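PDB 2Q73: NTP pyrophosphohydrolase MazG-like domain-containing protein from Vibrio sp. DAT722, which probably hydrolyses nucleoside triphosphates to the monophosphate and pyrophosphate, as a magnesium-binding MazG-type house-cleaning enzyme encoded in an integron array. Local coordinates for residues Glu21-Lys26 with Leu63-Ala68; Glu36-Gly41 with Gly53-Glu58. All blocks are in the same frame, centred on the assembly; numbering follows the deposited sequence.

How the interactions relate
Both interactions join the same two antiparallel helices, 20-39 and 55-72, at different levels along the pair. Interaction 1 ties the first turns of helix 20-39 to the later part of helix 55-72, its centre about 7 Å from the centre of the folded chain; interaction 2 ties the last turn of helix 20-39 to the start of helix 55-72, where the connecting loop enters and leaves. Interaction 2 is therefore nested inside the loop that interaction 1 closes. Their centres lie about 18 Å apart, with nearest atoms about 5 Å apart, and they do not touch. The magnesium ligands E30, E33, E58 and D61 sit on the same two helices that both contacts join.

Interaction 1: Glu21-Lys26 with Leu63-Ala68; sequences EHYFFK and LYYVCA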
loop_
_atom_site.group_PDB
_atom_site.type_symbol
_atom_site.label_atom_id
_atom_site.label_comp_id
_atom_site.label_asym_id
_atom_site.label_seq_id
_atom_site.Cartn_x
_atom_site.Cartn_y
_atom_site.Cartn_z
ATOM N N GLU C 21 5.335 -3.392 -14.491
ATOM C CA GLU C 21 5.090 -2.252 -13.593
ATOM C C GLU C 21 3.644 -1.780 -13.611
ATOM O O GLU C 21 3.110 -1.393 -12.562
ATOM C CB GLU C 21 5.987 -1.056 -13.922
ATOM C CG GLU C 21 7.343 -1.048 -13.238
ATOM C CD GLU C 21 7.253 -1.066 -11.693
ATOM O OE1 GLU C 21 7.428 -0.015 -11.006
ATOM O OE2 GLU C 21 7.012 -2.166 -11.167
ATOM N N HIS C 22 3.018 -1.775 -14.794
ATOM C CA HIS C 22 1.578 -1.428 -14.884
ATOM C C HIS C 22 0.775 -2.173 -13.841
ATOM O O HIS C 22 -0.032 -1.585 -13.107
ATOM C CB HIS C 22 1.009 -1.735 -16.279
ATOM C CG HIS C 22 -0.487 -1.900 -16.301
ATOM N ND1 HIS C 22 -1.357 -0.834 -16.398
ATOM C CD2 HIS C 22 -1.262 -3.013 -16.260
ATOM C CE1 HIS C 22 -2.602 -1.281 -16.397
ATOM N NE2 HIS C 22 -2.572 -2.602 -16.317
ATOM N N TYR C 23 0.983 -3.483 -13.776
ATOM C CA TYR C 23 0.196 -4.312 -12.903
ATOM C C TYR C 23 0.505 -4.045 -11.441
ATOM O O TYR C 23 -0.398 -4.116 -10.604
ATOM C CB TYR C 23 0.372 -5.780 -13.232
ATOM C CG TYR C 23 -0.172 -6.145 -14.579
ATOM C CD1 TYR C 23 0.687 -6.271 -15.675
ATOM C CD2 TYR C 23 -1.527 -6.408 -14.762
ATOM C CE1 TYR C 23 0.223 -6.635 -16.927
ATOM C CE2 TYR C 23 -2.026 -6.782 -16.044
ATOM C CZ TYR C 23 -1.144 -6.893 -17.105
ATOM O OH TYR C 23 -1.577 -7.257 -18.361
ATOM N N PHE C 24 1.763 -3.740 -11.135
ATOM C CA PHE C 24 2.125 -3.465 -9.758
ATOM C C PHE C 24 1.545 -2.116 -9.279
ATOM O O PHE C 24 0.967 -2.047 -8.198
ATOM C CB PHE C 24 3.663 -3.485 -9.565
ATOM C CG PHE C 24 4.059 -3.291 -8.138
ATOM C CD1 PHE C 24 3.783 -4.300 -7.201
ATOM C CD2 PHE C 24 4.654 -2.099 -7.704
ATOM C CE1 PHE C 24 4.135 -4.139 -5.847
ATOM C CE2 PHE C 24 4.997 -1.919 -6.353
ATOM C CZ PHE C 24 4.726 -2.933 -5.426
ATOM N N PHE C 25 1.683 -1.060 -10.098
ATOM C CA PHE C 25 1.003 0.219 -9.822
ATOM C C PHE C 25 -0.494 0.040 -9.604
ATOM O O PHE C 25 -1.063 0.591 -8.656
ATOM C CB PHE C 25 1.199 1.191 -10.982
ATOM C CG PHE C 25 2.589 1.726 -11.113
ATOM C CD1 PHE C 25 3.265 2.253 -10.004
ATOM C CD2 PHE C 25 3.202 1.791 -12.378
ATOM C CE1 PHE C 25 4.566 2.788 -10.150
ATOM C CE2 PHE C 25 4.474 2.317 -12.522
ATOM C CZ PHE C 25 5.161 2.806 -11.402
ATOM N N LYS C 26 -1.143 -0.728 -10.469
ATOM C CA LYS C 26 -2.580 -0.953 -10.322
ATOM C C LYS C 26 -2.930 -1.683 -9.040
ATOM O O LYS C 26 -3.941 -1.342 -8.405
ATOM C CB LYS C 26 -3.174 -1.700 -11.538
ATOM C CG LYS C 26 -3.292 -0.884 -12.850
ATOM C CD LYS C 26 -4.088 0.409 -12.742
ATOM C CE LYS C 26 -5.535 0.177 -12.295
ATOM N NZ LYS C 26 -6.307 1.465 -12.171
ATOM N N LEU C 63 -7.877 -8.669 -5.836
ATOM C CA LEU C 63 -7.816 -10.068 -6.291
ATOM C C LEU C 63 -7.472 -10.156 -7.783
ATOM O O LEU C 63 -6.654 -10.998 -8.189
ATOM C CB LEU C 63 -9.143 -10.787 -6.016
ATOM C CG LEU C 63 -9.318 -12.201 -6.574
ATOM C CD1 LEU C 63 -8.284 -13.086 -5.927
ATOM C CD2 LEU C 63 -10.733 -12.743 -6.325
ATOM N N TYR C 64 -8.081 -9.274 -8.577
ATOM C CA TYR C 64 -7.848 -9.237 -10.018
ATOM C C TYR C 64 -6.368 -8.990 -10.288
ATOM O O TYR C 64 -5.757 -9.706 -11.072
ATOM C CB TYR C 64 -8.688 -8.148 -10.686
ATOM C CG TYR C 64 -8.440 -8.036 -12.183
ATOM C CD1 TYR C 64 -9.245 -8.714 -13.092
ATOM C CD2 TYR C 64 -7.389 -7.249 -12.686
ATOM C CE1 TYR C 64 -9.019 -8.623 -14.470
ATOM C CE2 TYR C 64 -7.158 -7.149 -14.052
ATOM C CZ TYR C 64 -7.979 -7.834 -14.937
ATOM O OH TYR C 64 -7.756 -7.758 -16.297
ATOM N N TYR C 65 -5.788 -7.994 -9.622
ATOM C CA TYR C 65 -4.365 -7.689 -9.846
ATOM C C TYR C 65 -3.401 -8.706 -9.248
ATOM O O TYR C 65 -2.338 -8.926 -9.816
ATOM C CB TYR C 65 -4.037 -6.227 -9.504
ATOM C CG TYR C 65 -4.596 -5.353 -10.578
ATOM C CD1 TYR C 65 -5.791 -4.637 -10.384
ATOM C CD2 TYR C 65 -4.000 -5.335 -11.853
ATOM C CE1 TYR C 65 -6.334 -3.861 -11.427
ATOM C CE2 TYR C 65 -4.532 -4.598 -12.886
ATOM C CZ TYR C 65 -5.697 -3.867 -12.667
ATOM O OH TYR C 65 -6.179 -3.127 -13.689
ATOM N N VAL C 66 -3.793 -9.354 -8.144
ATOM C CA VAL C 66 -3.040 -10.495 -7.620
ATOM C C VAL C 66 -2.982 -11.617 -8.685
ATOM O O VAL C 66 -1.910 -12.140 -8.974
ATOM C CB VAL C 66 -3.597 -10.988 -6.255
ATOM C CG1 VAL C 66 -3.044 -12.363 -5.899
ATOM C CG2 VAL C 66 -3.242 -9.993 -5.129
ATOM N N CYS C 67 -4.125 -11.958 -9.284
ATOM C CA CYS C 67 -4.131 -12.961 -10.374
ATOM C C CYS C 67 -3.347 -12.490 -11.608
ATOM O O CYS C 67 -2.612 -13.280 -12.222
ATOM C CB CYS C 67 -5.555 -13.320 -10.773
ATOM S SG CYS C 67 -6.443 -14.220 -9.483
ATOM N N ALA C 68 -3.517 -11.220 -11.974
ATOM C CA ALA C 68 -2.843 -10.688 -13.165
ATOM C C ALA C 68 -1.327 -10.716 -12.957
ATOM O O ALA C 68 -0.581 -11.134 -13.842
ATOM C CB ALA C 68 -3.316 -9.293 -13.478
HETATM O O HOH W 1 -4.910 -4.194 -16.261
#
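Y65 has both faces of its ring covered: CB of K26 sits over the centre of one, 3.5 Å from the ring centroid in a CH-pi contact, and CD2 of Y64 lies over the other. At its edge, in plane, comes CD2 of Y23, whose side chain crosses that of Y65 at about a right angle, with 4.0 Å between the two CD2 atoms. The Y23 ring carries CD2 of H22 over one face, and its own CD2 rests 3.6 Å from CB of A68. The H22 ring has CG of K26 on one face and water 1 at its edge, in plane. K26 starts toward helix 55-72, then bends at chi2 (-56°) and chi3 (-60°), so that CG and CE skirt the phenol oxygen of Y65 while NZ leads away to a salt bridge with E29. No direct hydrogen bond crosses the contact; water 1 spans it, 2.8 Å from NE2 of H22 and 3.1 Å from OH of Y65. OH of Y23 hydrogen-bonds OD1 of D14, just after helix 3-13. The axes of 21-26 and 63-68 approach to 9.4 Å, at 155° between their directions. Direct contact is thus aromatic and aliphatic, polar ends finding D14, E29 and water, and Y65 touches the magnesium ligand E30, placing it beside the metal site.

Interaction 2: Glu36-Gly41 with Gly53-Glu58; sequences ESIRKG and GSVAEE. With MG (magnesium ion), chain G.
S37 makes the tight part of this contact, facing the start of helix 55-72 with its CA 5.0 Å from that of V55. Its CB lies 3.3 Å from the carbonyl O of G53, and its OG, in the crowded position between backbone N and carbonyl carbon (chi1 72°), comes 3.4 Å from CG2 of V55. That hydroxyl is hydrogen-bonded to O of L34, one turn back; no hydrogen bond crosses between the segments. V55 CG2 also meets CG1 of I38, more loosely, at 4.1 Å, and CG of E58 lies 3.6 Å from OG of S37. The looser, solvent-facing side belongs to K40 and G41: K40 NZ reaches back to a salt bridge with E36 OE2, and G41, with positive phi, ends helix 20-39 in a Schellman motif. S54 is the N-cap of helix 55-72, its OG accepting from N of E57 and also hydrogen-bonded to O of L51, while N of G53 donates to OE1 of E57 from above the carboxylate plane. E58 bends at chi2 (-48°), bringing OE1 to 2.4 Å from magnesium; OE2 accepts from water 2, itself a metal ligand. Two antiparallel helices presenting acidic ligands, E30 and E33 from one, E58 and D61 from the other, are characteristic of the all-alpha MazG metal site.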
loop_
_atom_site.group_PDB
_atom_site.type_symbol
_atom_site.label_atom_id
_atom_site.label_comp_id
_atom_site.label_asym_id
_atom_site.label_seq_id
_atom_site.Cartn_x
_atom_site.Cartn_y
_atom_site.Cartn_z
ATOM N N GLU C 36 -9.993 3.082 1.517
ATOM C CA GLU C 36 -11.108 4.026 1.539
ATOM C C GLU C 36 -12.460 3.335 1.778
ATOM O O GLU C 36 -13.249 3.802 2.608
ATOM C CB GLU C 36 -11.150 4.815 0.225
ATOM C CG GLU C 36 -12.173 5.969 0.222
ATOM C CD GLU C 36 -12.283 6.653 -1.124
ATOM O OE1 GLU C 36 -11.631 6.199 -2.105
ATOM O OE2 GLU C 36 -13.045 7.639 -1.204
ATOM N N SER C 37 -12.738 2.252 1.040
ATOM C CA SER C 37 -13.998 1.508 1.206
ATOM C C SER C 37 -14.163 0.962 2.629
ATOM O O SER C 37 -15.265 0.982 3.179
ATOM C CB SER C 37 -14.147 0.371 0.168
ATOM O OG SER C 37 -13.247 -0.704 0.456
ATOM N N ILE C 38 -13.068 0.477 3.223
ATOM C CA ILE C 38 -13.118 -0.023 4.603
ATOM C C ILE C 38 -13.331 1.128 5.601
ATOM O O ILE C 38 -14.168 1.026 6.507
ATOM C CB ILE C 38 -11.862 -0.885 4.962
ATOM C CG1 ILE C 38 -11.889 -2.188 4.139
ATOM C CG2 ILE C 38 -11.802 -1.187 6.488
ATOM C CD1 ILE C 38 -10.636 -3.092 4.303
ATOM N N ARG C 39 -12.610 2.231 5.407
ATOM C CA ARG C 39 -12.755 3.389 6.296
ATOM C C ARG C 39 -14.198 3.889 6.279
ATOM O O ARG C 39 -14.759 4.261 7.304
ATOM C CB ARG C 39 -11.787 4.498 5.861
ATOM C CG ARG C 39 -11.883 5.763 6.691
ATOM C CD ARG C 39 -10.818 6.800 6.278
ATOM N NE ARG C 39 -10.883 7.209 4.873
ATOM C CZ ARG C 39 -11.712 8.128 4.363
ATOM N NH1 ARG C 39 -12.623 8.753 5.116
ATOM N NH2 ARG C 39 -11.643 8.414 3.074
ATOM N N LYS C 40 -14.800 3.870 5.093
ATOM C CA LYS C 40 -16.165 4.350 4.936
ATOM C C LYS C 40 -17.244 3.319 5.317
ATOM O O LYS C 40 -18.454 3.614 5.266
ATOM C CB LYS C 40 -16.359 4.842 3.497
ATOM C CG LYS C 40 -15.620 6.132 3.210
ATOM C CD LYS C 40 -15.831 6.561 1.764
ATOM C CE LYS C 40 -15.273 7.945 1.495
ATOM N NZ LYS C 40 -15.596 8.418 0.096
ATOM N N GLY C 41 -16.807 2.119 5.698
ATOM C CA GLY C 41 -17.714 1.053 6.144
ATOM C C GLY C 41 -18.654 0.513 5.078
ATOM O O GLY C 41 -19.804 0.143 5.393
ATOM N N GLY C 53 -17.335 1.556 -5.448
ATOM C CA GLY C 53 -16.751 2.006 -4.187
ATOM C C GLY C 53 -16.991 1.095 -2.989
ATOM O O GLY C 53 -16.529 1.397 -1.883
ATOM N N SER C 54 -17.724 -0.002 -3.187
ATOM C CA SER C 54 -17.961 -0.959 -2.110
ATOM C C SER C 54 -16.696 -1.735 -1.712
ATOM O O SER C 54 -15.760 -1.901 -2.499
ATOM C CB SER C 54 -19.058 -1.949 -2.488
ATOM O OG SER C 54 -18.595 -2.833 -3.495
ATOM N N VAL C 55 -16.678 -2.223 -0.481
ATOM C CA VAL C 55 -15.596 -3.090 -0.037
ATOM C C VAL C 55 -15.508 -4.311 -0.971
ATOM O O VAL C 55 -14.407 -4.715 -1.367
ATOM C CB VAL C 55 -15.789 -3.514 1.456
ATOM C CG1 VAL C 55 -14.792 -4.614 1.840
ATOM C CG2 VAL C 55 -15.567 -2.290 2.395
ATOM N N ALA C 56 -16.657 -4.867 -1.340
ATOM C CA ALA C 56 -16.721 -6.006 -2.279
ATOM C C ALA C 56 -15.986 -5.719 -3.587
ATOM O O ALA C 56 -15.159 -6.529 -4.041
ATOM C CB ALA C 56 -18.188 -6.397 -2.555
ATOM N N GLU C 57 -16.283 -4.569 -4.189
ATOM C CA GLU C 57 -15.621 -4.179 -5.439
ATOM C C GLU C 57 -14.125 -4.055 -5.262
ATOM O O GLU C 57 -13.354 -4.568 -6.082
ATOM C CB GLU C 57 -16.195 -2.877 -5.999
ATOM C CG GLU C 57 -15.264 -2.143 -6.942
ATOM C CD GLU C 57 -15.980 -1.200 -7.867
ATOM O OE1 GLU C 57 -15.912 0.030 -7.632
ATOM O OE2 GLU C 57 -16.615 -1.687 -8.828
ATOM N N GLU C 58 -13.694 -3.390 -4.190
ATOM C CA GLU C 58 -12.273 -3.142 -4.016
ATOM C C GLU C 58 -11.508 -4.428 -3.715
ATOM O O GLU C 58 -10.395 -4.594 -4.220
ATOM C CB GLU C 58 -11.995 -2.058 -2.948
ATOM C CG GLU C 58 -12.805 -0.757 -3.153
ATOM C CD GLU C 58 -12.797 -0.191 -4.578
ATOM O OE1 GLU C 58 -11.912 -0.533 -5.381
ATOM O OE2 GLU C 58 -13.693 0.634 -4.880
HETATM MG MG MG G . -11.250 -0.085 -7.687
HETATM O O HOH W 2 -13.205 1.291 -7.670
#